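Local structure of flagellar hook-associated protein (Burkholderia pseudomallei, 4UT1) at residues A[451-456]-A[559-564]; A[519-524]-A[552-557]; A[349-354]-A[415-420]; A[357-362]-A[407-412]. The protein probably serves as a structural component of the bacterial flagellum, forming part of the junction between the hook and the filament. One frame throughout, in Å; residues are numbered along the deposited sequence.

Interaction 1 of 4, residues A[451-456]-A[559-564]; sequences LAAGVA and QFTIGA
Leu451 O is gripped from two directions: Gly563 N donates to it at 3.0 Å, and a water donates to it at 2.7 Å. The same water lies 2.8 Å from Thr561 OG1, so one hydroxyl is tied through solvent to the neighbouring strand. The two strands run antiparallel, their axes 164° apart. Hydrogen-bonded pairs Leu451–Gly563 and Ala453–Thr561 alternate with the non-hydrogen-bonded pairs Ala452–Ile562 and Gly454–Phe560. Ala453 O receives Thr561 N at 2.8 Å, in the carbonyl plane, while Ala453 N returns a bond to Thr561 O. Beyond the strand end, Val455 N still reaches Gln559 O, with an N-H...O angle of 168°.

Side chains separate by face. On one, Ala452 CB meets Ile562 CG1 at 4.0 Å and Phe560 CD2 sits 3.8 Å from Gly454 CA; Ile464 and Val548, on strands 463-470 and 546-551 of the D3 domain's other sheet, touch Ala452. On the other, Thr561 (chi1 60°) holds OG1 between its backbone N and carbonyl carbon, beside Ala453 CB, which leaves CG2 to meet Val455 CG2 at 3.7 Å. That same valine methyl also lies against Gln559 CB. The pairing therefore rests on backbone bonds, with an apolar inner face and a mixed, partly hydrated outer one, consistent with an outer strand of its sheet whose other side is joined by a backbone bond between Ala452 and Gln466 of strand 463-470.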
loop_
_atom_site.group_PDB
_atom_site.type_symbol
_atom_site.label_atom_id
_atom_site.label_comp_id
_atom_site.label_asym_id
_atom_site.label_seq_id
_atom_site.Cartn_x
_atom_site.Cartn_y
_atom_site.Cartn_z
ATOM N N LEU A 451 1.522 34.530 12.977
ATOM C CA LEU A 451 0.853 35.691 12.432
ATOM C C LEU A 451 1.885 36.788 12.128
ATOM O O LEU A 451 2.637 37.204 13.003
ATOM C CB LEU A 451 -0.211 36.188 13.402
ATOM C CG LEU A 451 -1.026 37.388 12.929
ATOM C CD1 LEU A 451 -1.612 37.112 11.547
ATOM C CD2 LEU A 451 -2.120 37.661 13.937
ATOM N N ALA A 452 1.942 37.194 10.865
ATOM C CA ALA A 452 2.753 38.333 10.450
ATOM C C ALA A 452 1.804 39.482 10.144
ATOM O O ALA A 452 0.722 39.281 9.584
ATOM C CB ALA A 452 3.609 37.995 9.246
ATOM N N ALA A 453 2.201 40.695 10.499
ATOM C CA ALA A 453 1.272 41.806 10.404
ATOM C C ALA A 453 2.021 43.118 10.160
ATOM O O ALA A 453 3.143 43.301 10.635
ATOM C CB ALA A 453 0.445 41.900 11.673
ATOM N N GLY A 454 1.408 44.013 9.397
ATOM C CA GLY A 454 1.927 45.363 9.300
ATOM C C GLY A 454 1.560 46.111 10.564
ATOM O O GLY A 454 0.442 45.989 11.063
ATOM N N VAL A 455 2.496 46.904 11.077
ATOM C CA VAL A 455 2.276 47.713 12.269
ATOM C C VAL A 455 1.419 48.925 11.895
ATOM O O VAL A 455 1.649 49.552 10.861
ATOM C CB VAL A 455 3.632 48.161 12.883
ATOM C CG1 VAL A 455 3.434 49.126 14.035
ATOM C CG2 VAL A 455 4.428 46.932 13.335
ATOM N N ALA A 456 0.435 49.250 12.728
ATOM C CA ALA A 456 -0.638 50.156 12.316
ATOM C C ALA A 456 -0.168 51.595 12.092
ATOM O O ALA A 456 -0.840 52.366 11.412
ATOM C CB ALA A 456 -1.776 50.130 13.338
ATOM N N GLN A 559 7.285 48.973 9.883
ATOM C CA GLN A 559 7.583 47.753 10.626
ATOM C C GLN A 559 6.570 46.680 10.336
ATOM O O GLN A 559 5.398 46.965 10.102
ATOM C CB GLN A 559 7.601 48.022 12.134
ATOM C CG GLN A 559 8.547 49.148 12.578
ATOM C CD GLN A 559 8.292 49.558 14.012
ATOM O OE1 GLN A 559 8.918 49.039 14.937
ATOM N NE2 GLN A 559 7.340 50.475 14.211
ATOM N N PHE A 560 7.037 45.441 10.391
ATOM C CA PHE A 560 6.205 44.267 10.153
ATOM C C PHE A 560 6.555 43.242 11.220
ATOM O O PHE A 560 7.736 42.969 11.465
ATOM C CB PHE A 560 6.430 43.746 8.733
ATOM C CG PHE A 560 6.293 44.822 7.702
ATOM C CD1 PHE A 560 7.376 45.629 7.382
ATOM C CD2 PHE A 560 5.056 45.104 7.136
ATOM C CE1 PHE A 560 7.243 46.674 6.471
ATOM C CE2 PHE A 560 4.909 46.145 6.222
ATOM C CZ PHE A 560 6.016 46.934 5.893
ATOM N N THR A 561 5.536 42.713 11.893
ATOM C CA THR A 561 5.770 41.815 13.018
ATOM C C THR A 561 5.516 40.366 12.634
ATOM O O THR A 561 4.768 40.078 11.692
ATOM C CB THR A 561 4.884 42.163 14.222
ATOM O OG1 THR A 561 3.500 42.071 13.843
ATOM C CG2 THR A 561 5.174 43.569 14.707
ATOM N N ILE A 562 6.176 39.473 13.364
ATOM C CA ILE A 562 6.020 38.033 13.216
ATOM C C ILE A 562 5.969 37.430 14.608
ATOM O O ILE A 562 6.848 37.667 15.428
ATOM C CB ILE A 562 7.178 37.389 12.416
ATOM C CG1 ILE A 562 7.171 37.873 10.966
ATOM C CG2 ILE A 562 7.053 35.869 12.431
ATOM C CD1 ILE A 562 8.439 37.524 10.204
ATOM N N GLY A 563 4.941 36.642 14.887
ATOM C CA GLY A 563 4.829 36.053 16.203
ATOM C C GLY A 563 3.750 34.989 16.213
ATOM O O GLY A 563 3.188 34.662 15.170
ATOM N N ALA A 564 3.467 34.459 17.393
ATOM C CA ALA A 564 2.444 33.428 17.544
ATOM C C ALA A 564 1.061 33.988 17.228
ATOM O O ALA A 564 0.774 35.157 17.498
ATOM C CB ALA A 564 2.482 32.846 18.953
HETATM O O HOH W 1 2.468 39.504 14.480
#

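Interaction 2 of 4, residues A[519-524]-A[552-557]. With EDO (1,2-ethanediol), chain I; EDO (1,2-ethanediol), chain U.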
loop_
_atom_site.group_PDB
_atom_site.type_symbol
_atom_site.label_atom_id
_atom_site.label_comp_id
_atom_site.label_asym_id
_atom_site.label_seq_id
_atom_site.Cartn_x
_atom_site.Cartn_y
_atom_site.Cartn_z
ATOM N N VAL A 519 18.644 42.588 5.282
ATOM C CA VAL A 519 18.219 41.817 4.135
ATOM C C VAL A 519 17.731 42.773 3.055
ATOM O O VAL A 519 16.903 43.637 3.336
ATOM C CB VAL A 519 17.092 40.836 4.507
ATOM C CG1 VAL A 519 16.566 40.129 3.275
ATOM C CG2 VAL A 519 17.593 39.838 5.539
ATOM N N PRO A 520 18.214 42.608 1.813
ATOM C CA PRO A 520 17.802 43.529 0.745
ATOM C C PRO A 520 16.328 43.387 0.417
ATOM O O PRO A 520 15.822 42.267 0.373
ATOM C CB PRO A 520 18.655 43.098 -0.457
ATOM C CG PRO A 520 19.706 42.163 0.103
ATOM C CD PRO A 520 19.089 41.538 1.310
ATOM N N TYR A 521 15.656 44.512 0.194
ATOM C CA TYR A 521 14.264 44.493 -0.242
ATOM C C TYR A 521 14.074 45.470 -1.386
ATOM O O TYR A 521 14.404 46.662 -1.267
ATOM C CB TYR A 521 13.304 44.833 0.895
ATOM C CG TYR A 521 11.876 44.854 0.396
ATOM C CD1 TYR A 521 11.198 43.667 0.140
ATOM C CD2 TYR A 521 11.231 46.054 0.130
ATOM C CE1 TYR A 521 9.902 43.673 -0.345
ATOM C CE2 TYR A 521 9.935 46.072 -0.354
ATOM C CZ TYR A 521 9.277 44.890 -0.591
ATOM O OH TYR A 521 7.993 44.914 -1.075
ATOM N N ASP A 522 13.578 44.942 -2.499
ATOM C CA ASP A 522 13.311 45.716 -3.704
ATOM C C ASP A 522 11.801 45.880 -3.889
ATOM O O ASP A 522 11.110 44.932 -4.262
ATOM C CB ASP A 522 13.939 45.019 -4.915
ATOM C CG ASP A 522 13.886 45.857 -6.184
ATOM O OD1 ASP A 522 13.097 46.818 -6.258
ATOM O OD2 ASP A 522 14.641 45.536 -7.126
ATOM N N PRO A 523 11.287 47.093 -3.627
ATOM C CA PRO A 523 9.848 47.366 -3.740
ATOM C C PRO A 523 9.292 47.088 -5.130
ATOM O O PRO A 523 8.083 46.877 -5.272
ATOM C CB PRO A 523 9.744 48.860 -3.403
ATOM C CG PRO A 523 10.976 49.145 -2.563
ATOM C CD PRO A 523 12.046 48.275 -3.180
ATOM N N SER A 524 10.152 47.087 -6.141
ATOM C CA SER A 524 9.697 46.851 -7.502
ATOM C C SER A 524 9.412 45.374 -7.699
ATOM O O SER A 524 8.683 44.984 -8.611
ATOM C CB SER A 524 10.728 47.337 -8.529
ATOM O OG SER A 524 11.878 46.510 -8.566
ATOM N N GLY A 552 4.973 45.889 -2.157
ATOM C CA GLY A 552 4.751 47.309 -1.946
ATOM C C GLY A 552 5.978 48.058 -1.452
ATOM O O GLY A 552 7.084 47.503 -1.369
ATOM N N THR A 553 5.769 49.328 -1.110
ATOM C CA THR A 553 6.862 50.208 -0.715
ATOM C C THR A 553 6.691 50.715 0.711
ATOM O O THR A 553 5.969 51.697 0.944
ATOM C CB THR A 553 6.962 51.409 -1.669
ATOM O OG1 THR A 553 7.102 50.933 -3.015
ATOM C CG2 THR A 553 8.155 52.292 -1.315
ATOM N N PRO A 554 7.361 50.061 1.676
ATOM C CA PRO A 554 7.297 50.582 3.044
ATOM C C PRO A 554 7.966 51.959 3.109
ATOM O O PRO A 554 8.884 52.212 2.332
ATOM C CB PRO A 554 8.089 49.553 3.862
ATOM C CG PRO A 554 8.328 48.365 2.928
ATOM C CD PRO A 554 8.319 48.946 1.552
ATOM N N ALA A 555 7.507 52.820 4.006
ATOM C CA ALA A 555 8.198 54.073 4.284
ATOM C C ALA A 555 9.391 53.779 5.180
ATOM O O ALA A 555 9.500 52.681 5.720
ATOM C CB ALA A 555 7.266 55.075 4.946
ATOM N N ASP A 556 10.287 54.754 5.341
ATOM C CA ASP A 556 11.422 54.582 6.237
ATOM C C ASP A 556 10.900 54.376 7.653
ATOM O O ASP A 556 10.010 55.103 8.103
ATOM C CB ASP A 556 12.370 55.799 6.172
ATOM C CG ASP A 556 13.629 55.601 7.005
ATOM O OD1 ASP A 556 14.350 54.611 6.772
ATOM O OD2 ASP A 556 13.880 56.418 7.908
ATOM N N GLY A 557 11.403 53.341 8.324
ATOM C CA GLY A 557 10.989 53.029 9.681
ATOM C C GLY A 557 9.746 52.156 9.808
ATOM O O GLY A 557 9.401 51.768 10.919
HETATM C C1 EDO I . 15.345 41.741 -3.867
HETATM O O1 EDO I . 15.866 41.743 -2.534
HETATM C C2 EDO I . 13.872 41.355 -3.801
HETATM O O2 EDO I . 13.155 42.267 -2.955
HETATM C C1 EDO U . 7.409 53.902 11.401
HETATM O O1 EDO U . 6.644 54.006 12.606
HETATM C C2 EDO U . 6.867 54.829 10.334
HETATM O O2 EDO U . 7.683 54.759 9.161
HETATM O O HOH W 2 6.064 44.823 -4.555
#
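In the D3 domain, the loop that follows strand 519-520 meets the connection between strands 546-551 and 559-564, which belong to different sheets. The central link is a side chain-to-backbone bond: Tyr521 OH donates to Gly552 O at 2.8 Å, the acceptor lying at the ring edge and in its plane. Seen from the carbonyl, the donor is slightly tilted from the C=O plane. The phenol is carried to this point by a chi1 of 178°, which sets CG opposite the backbone N and sends the ring across to the 552-557 loop. Along the same ring, CE2 of Tyr521 packs at 3.8 Å on CD of Pro554, an oblique approach rather than a stack. Tyr484, on strand 480-485, touches both Pro554 and Pro523, so the two prolines share a neighbour in the sheet.

Pro523 supplies the second point of touch, its CB lying 3.4 Å from Thr553 OG1 and also close to Gly552 O. Solvent joins the backbones here: a water accepts from Gly552 N at 2.8 Å and donates to Pro523 O. Within the 519-524 segment, Asp522 forms an Asx turn, since its OD1 accepts from Ser524 N at 3.0 Å. The hydroxyl of Ser524 adds a second bond to that oxygen, Ser524 OG to Asp522 OD1 measuring 2.6 Å. Both donors come from the same face of the carboxylate, 39° and 46° out of its plane.

Interaction 3 of 4, residues A[349-354]-A[415-420]; sequences NNTGSA and TPNAGD
Backbone traces of the two loops come closest at Asn350–Asp420 and Gly352–Asn417, with CA atoms 4.7 and 4.8 Å apart, and 415-420 folds there into a type II beta turn from Asn417 to Asp420. This turn leads into strand 421-425 of the D2-like domain. Its last residue carries most of the polar contact. Thr351 N donates to Asp420 OD1 at 2.9 Å, on the syn side and 25° out of the carboxylate plane. Gly352 N adds weak bonds to both oxygens, and Asn417 N binds Asp420 OD2 from well above the plane. Waters donate to each oxygen as well, so this buried carboxylate is well supplied with donors, which probably stabilises its charged form.

The amide of Asn350 stacks over the carboxylate with the planes 21° apart; its OD1 accepts from Ser421 N. Gly352 CA is 3.2 Å from Asp420 OD2, evidence that the glycine backbone lies close against the carboxylate. Ala354 CB rests on Pro416 CG, the apolar end of the contact. At the opposite end, Thr351 holds OG1 between its backbone N and carbonyl carbon, where Asn417 ND2 donates to Thr351 OG1 at 3.0 Å, the acceptor only 2° out of the amide plane.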
loop_
_atom_site.group_PDB
_atom_site.type_symbol
_atom_site.label_atom_id
_atom_site.label_comp_id
_atom_site.label_asym_id
_atom_site.label_seq_id
_atom_site.Cartn_x
_atom_site.Cartn_y
_atom_site.Cartn_z
ATOM N N ASN A 349 11.337 -21.068 6.126
ATOM C CA ASN A 349 12.544 -21.767 5.694
ATOM C C ASN A 349 13.820 -21.176 6.299
ATOM O O ASN A 349 14.890 -21.760 6.160
ATOM C CB ASN A 349 12.657 -21.759 4.162
ATOM C CG ASN A 349 11.601 -22.627 3.483
ATOM O OD1 ASN A 349 11.715 -23.858 3.434
ATOM N ND2 ASN A 349 10.588 -21.983 2.924
ATOM N N ASN A 350 13.711 -20.028 6.970
ATOM C CA ASN A 350 14.893 -19.366 7.548
ATOM C C ASN A 350 15.682 -20.257 8.502
ATOM O O ASN A 350 15.105 -21.065 9.229
ATOM C CB ASN A 350 14.494 -18.083 8.280
ATOM C CG ASN A 350 14.231 -16.946 7.335
ATOM O OD1 ASN A 350 14.137 -17.150 6.129
ATOM N ND2 ASN A 350 14.105 -15.736 7.871
ATOM N N THR A 351 17.003 -20.111 8.474
ATOM C CA THR A 351 17.885 -20.858 9.368
ATOM C C THR A 351 18.538 -19.910 10.382
ATOM O O THR A 351 18.890 -20.316 11.488
ATOM C CB THR A 351 18.970 -21.640 8.578
ATOM O OG1 THR A 351 19.829 -20.721 7.894
ATOM C CG2 THR A 351 18.317 -22.571 7.554
ATOM N N GLY A 352 18.682 -18.642 10.009
ATOM C CA GLY A 352 19.164 -17.636 10.936
ATOM C C GLY A 352 18.044 -17.193 11.866
ATOM O O GLY A 352 16.895 -17.619 11.717
ATOM N N SER A 353 18.367 -16.328 12.821
ATOM C CA SER A 353 17.385 -15.924 13.822
ATOM C C SER A 353 17.073 -14.430 13.795
ATOM O O SER A 353 16.426 -13.918 14.707
ATOM C CB SER A 353 17.881 -16.309 15.214
ATOM O OG SER A 353 19.119 -15.673 15.477
ATOM N N ALA A 354 17.541 -13.730 12.767
ATOM C CA ALA A 354 17.361 -12.284 12.704
ATOM C C ALA A 354 15.876 -11.925 12.622
ATOM O O ALA A 354 15.064 -12.728 12.163
ATOM C CB ALA A 354 18.117 -11.700 11.525
ATOM N N THR A 415 22.593 -9.759 11.101
ATOM C CA THR A 415 22.709 -10.267 9.740
ATOM C C THR A 415 22.110 -11.675 9.672
ATOM O O THR A 415 22.450 -12.536 10.486
ATOM C CB THR A 415 24.181 -10.286 9.278
ATOM O OG1 THR A 415 24.756 -8.989 9.483
ATOM C CG2 THR A 415 24.291 -10.659 7.804
ATOM N N PRO A 416 21.198 -11.906 8.710
ATOM C CA PRO A 416 20.542 -13.214 8.590
ATOM C C PRO A 416 21.495 -14.251 8.015
ATOM O O PRO A 416 22.624 -13.902 7.689
ATOM C CB PRO A 416 19.375 -12.941 7.624
ATOM C CG PRO A 416 19.255 -11.457 7.542
ATOM C CD PRO A 416 20.648 -10.936 7.752
ATOM N N ASN A 417 21.076 -15.508 7.911
ATOM C CA ASN A 417 21.884 -16.473 7.169
ATOM C C ASN A 417 21.598 -16.361 5.681
ATOM O O ASN A 417 20.519 -15.913 5.295
ATOM C CB ASN A 417 21.604 -17.905 7.644
ATOM C CG ASN A 417 22.258 -18.208 8.970
ATOM O OD1 ASN A 417 23.125 -17.460 9.427
ATOM N ND2 ASN A 417 21.862 -19.320 9.591
ATOM N N ALA A 418 22.553 -16.755 4.848
ATOM C CA ALA A 418 22.289 -16.893 3.415
ATOM C C ALA A 418 21.087 -17.803 3.221
ATOM O O ALA A 418 21.000 -18.856 3.848
ATOM C CB ALA A 418 23.492 -17.461 2.686
ATOM N N GLY A 419 20.167 -17.397 2.354
ATOM C CA GLY A 419 18.956 -18.171 2.130
ATOM C C GLY A 419 17.778 -17.669 2.942
ATOM O O GLY A 419 16.640 -18.079 2.707
ATOM N N ASP A 420 18.035 -16.786 3.903
ATOM C CA ASP A 420 16.954 -16.273 4.735
ATOM C C ASP A 420 16.112 -15.248 3.965
ATOM O O ASP A 420 16.618 -14.500 3.122
ATOM C CB ASP A 420 17.496 -15.645 6.020
ATOM C CG ASP A 420 17.907 -16.677 7.056
ATOM O OD1 ASP A 420 17.731 -17.892 6.817
ATOM O OD2 ASP A 420 18.394 -16.258 8.127
HETATM O O HOH W 3 14.236 -18.808 3.665
HETATM O O HOH W 4 19.015 -19.918 5.554
HETATM O O HOH W 5 17.436 -14.794 10.017
#

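Interaction 4 of 4, residues A[357-362]-A[407-412]; sequences SVSFVD and GLKLSL. With EDO (1,2-ethanediol), chain T.
The Phe360 ring has Gly407 O near its plane at the edge, while Leu408 CD2 approaches it obliquely, 3.9 Å from Phe360 CD1. Ring and leucine lie side by side, pointing the same way, and Pro366 and Pro426 also touch the phenylalanine. Val358 CG1 meets the same Leu408 methyl, CD2, at 4.0 Å, and Val358 CG2 meets Leu410 CD2 at 3.9 Å. With chi1 at -178°, Val358 directs one methyl to each leucine. Val424 of strand 421-425 touches both Val358 and Leu408.

The face opposite Val358 and Leu410 is polar. Ser359 OG sits 3.5 Å from Lys409 CB, and the extended lysine chain runs past Val361, with CE 3.7 Å from Val361 CA. A 1,2-ethanediol, probably from the crystallisation liquor, lies among Ser357, Ser359 and Ser411. Backbone bonds hold the strands: Ser357 and Ser411 bond reciprocally, as do Ser359 and Lys409, with Val358–Leu410 the non-hydrogen-bonded pair between them, and Val361 N reaches Gly407 O at 3.0 Å with an N-H...O angle of 171°. Axes 158° apart and this alternation are typical of a twisted antiparallel sheet, here the edge of a small three-stranded one whose apolar side packs on another sheet of the D2-like domain.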
loop_
_atom_site.group_PDB
_atom_site.type_symbol
_atom_site.label_atom_id
_atom_site.label_comp_id
_atom_site.label_asym_id
_atom_site.label_seq_id
_atom_site.Cartn_x
_atom_site.Cartn_y
_atom_site.Cartn_z
ATOM N N SER A 357 12.234 -5.218 11.030
ATOM C CA SER A 357 11.183 -4.227 11.197
ATOM C C SER A 357 11.297 -3.250 10.036
ATOM O O SER A 357 12.393 -3.032 9.509
ATOM C CB SER A 357 11.298 -3.517 12.546
ATOM O OG SER A 357 12.534 -2.840 12.667
ATOM N N VAL A 358 10.168 -2.681 9.620
ATOM C CA VAL A 358 10.125 -1.858 8.416
ATOM C C VAL A 358 9.322 -0.586 8.670
ATOM O O VAL A 358 8.319 -0.623 9.370
ATOM C CB VAL A 358 9.502 -2.637 7.229
ATOM C CG1 VAL A 358 9.493 -1.799 5.969
ATOM C CG2 VAL A 358 10.256 -3.954 6.988
ATOM N N SER A 359 9.773 0.534 8.119
ATOM C CA SER A 359 8.969 1.754 8.140
ATOM C C SER A 359 9.053 2.455 6.794
ATOM O O SER A 359 9.812 2.038 5.914
ATOM C CB SER A 359 9.419 2.686 9.265
ATOM O OG SER A 359 10.753 3.110 9.073
ATOM N N PHE A 360 8.268 3.514 6.625
ATOM C CA PHE A 360 8.310 4.274 5.388
ATOM C C PHE A 360 9.357 5.372 5.479
ATOM O O PHE A 360 9.514 6.022 6.518
ATOM C CB PHE A 360 6.936 4.878 5.062
ATOM C CG PHE A 360 5.877 3.840 4.817
ATOM C CD1 PHE A 360 5.889 3.078 3.650
ATOM C CD2 PHE A 360 4.898 3.601 5.756
ATOM C CE1 PHE A 360 4.922 2.096 3.423
ATOM C CE2 PHE A 360 3.939 2.607 5.546
ATOM C CZ PHE A 360 3.947 1.872 4.374
ATOM N N VAL A 361 10.080 5.560 4.386
ATOM C CA VAL A 361 10.928 6.734 4.236
ATOM C C VAL A 361 10.049 7.979 4.348
ATOM O O VAL A 361 10.383 8.947 5.033
ATOM C CB VAL A 361 11.661 6.718 2.892
ATOM C CG1 VAL A 361 12.405 8.027 2.680
ATOM C CG2 VAL A 361 12.615 5.520 2.831
ATOM N N ASP A 362 8.903 7.924 3.680
ATOM C CA ASP A 362 7.933 9.013 3.679
ATOM C C ASP A 362 6.547 8.397 3.713
ATOM O O ASP A 362 6.092 7.909 2.692
ATOM C CB ASP A 362 8.093 9.885 2.427
ATOM C CG ASP A 362 7.164 11.083 2.411
ATOM O OD1 ASP A 362 6.242 11.163 3.252
ATOM O OD2 ASP A 362 7.359 11.957 1.536
ATOM N N GLY A 407 11.693 2.960 -1.040
ATOM C CA GLY A 407 10.724 3.706 -0.250
ATOM C C GLY A 407 10.583 3.188 1.167
ATOM O O GLY A 407 9.819 3.736 1.968
ATOM N N LEU A 408 11.316 2.119 1.470
ATOM C CA LEU A 408 11.253 1.468 2.774
ATOM C C LEU A 408 12.547 1.571 3.563
ATOM O O LEU A 408 13.635 1.419 3.010
ATOM C CB LEU A 408 10.916 -0.012 2.612
ATOM C CG LEU A 408 9.602 -0.336 1.919
ATOM C CD1 LEU A 408 9.484 -1.850 1.753
ATOM C CD2 LEU A 408 8.443 0.238 2.744
ATOM N N LYS A 409 12.412 1.786 4.867
ATOM C CA LYS A 409 13.535 1.688 5.786
ATOM C C LYS A 409 13.487 0.310 6.427
ATOM O O LYS A 409 12.511 -0.044 7.089
ATOM C CB LYS A 409 13.489 2.791 6.846
ATOM C CG LYS A 409 13.674 4.207 6.280
ATOM C CD LYS A 409 13.549 5.277 7.369
ATOM C CE LYS A 409 13.625 6.691 6.790
ATOM N NZ LYS A 409 13.156 7.717 7.769
ATOM N N LEU A 410 14.544 -0.467 6.222
ATOM C CA LEU A 410 14.557 -1.850 6.681
ATOM C C LEU A 410 15.632 -2.038 7.742
ATOM O O LEU A 410 16.813 -1.753 7.510
ATOM C CB LEU A 410 14.773 -2.797 5.501
ATOM C CG LEU A 410 13.723 -2.716 4.391
ATOM C CD1 LEU A 410 14.348 -2.315 3.067
ATOM C CD2 LEU A 410 12.985 -4.048 4.263
ATOM N N SER A 411 15.212 -2.498 8.913
ATOM C CA SER A 411 16.129 -2.672 10.027
ATOM C C SER A 411 16.113 -4.089 10.588
ATOM O O SER A 411 15.070 -4.604 10.979
ATOM C CB SER A 411 15.799 -1.658 11.119
ATOM O OG SER A 411 16.077 -0.368 10.625
ATOM N N LEU A 412 17.288 -4.708 10.627
ATOM C CA LEU A 412 17.436 -6.072 11.113
ATOM C C LEU A 412 18.165 -6.104 12.447
ATOM O O LEU A 412 19.027 -5.276 12.702
ATOM C CB LEU A 412 18.179 -6.917 10.086
ATOM C CG LEU A 412 17.424 -7.103 8.768
ATOM C CD1 LEU A 412 18.321 -6.754 7.599
ATOM C CD2 LEU A 412 16.898 -8.534 8.648
HETATM C C1 EDO T . 12.386 0.085 11.834
HETATM O O1 EDO T . 11.082 0.645 11.681
HETATM C C2 EDO T . 13.363 0.941 11.040
HETATM O O2 EDO T . 13.148 0.712 9.645
HETATM O O HOH W 6 8.178 5.860 1.532
#

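How the interactions relate
Interactions 1 and 4 are both antiparallel strand pairings at a sheet edge, yet interaction 1 is partly buried and interaction 4 is a surface contact. Interactions 2 and 3, also partly buried, join loops and replace regular backbone pairing with side chain-to-backbone bonds: a tyrosine hydroxyl in one, a carboxylate in the other. In the D3 domain, both segments of interaction 2 fall in the chain between those of interaction 1, and the two contacts touch where Phe560 CZ meets Pro554 CB at 3.9 Å. Interactions 3 and 4 both belong to the D2-like domain, their centres about 19 Å apart; the centres of interactions 1 and 3 are about 60 Å apart.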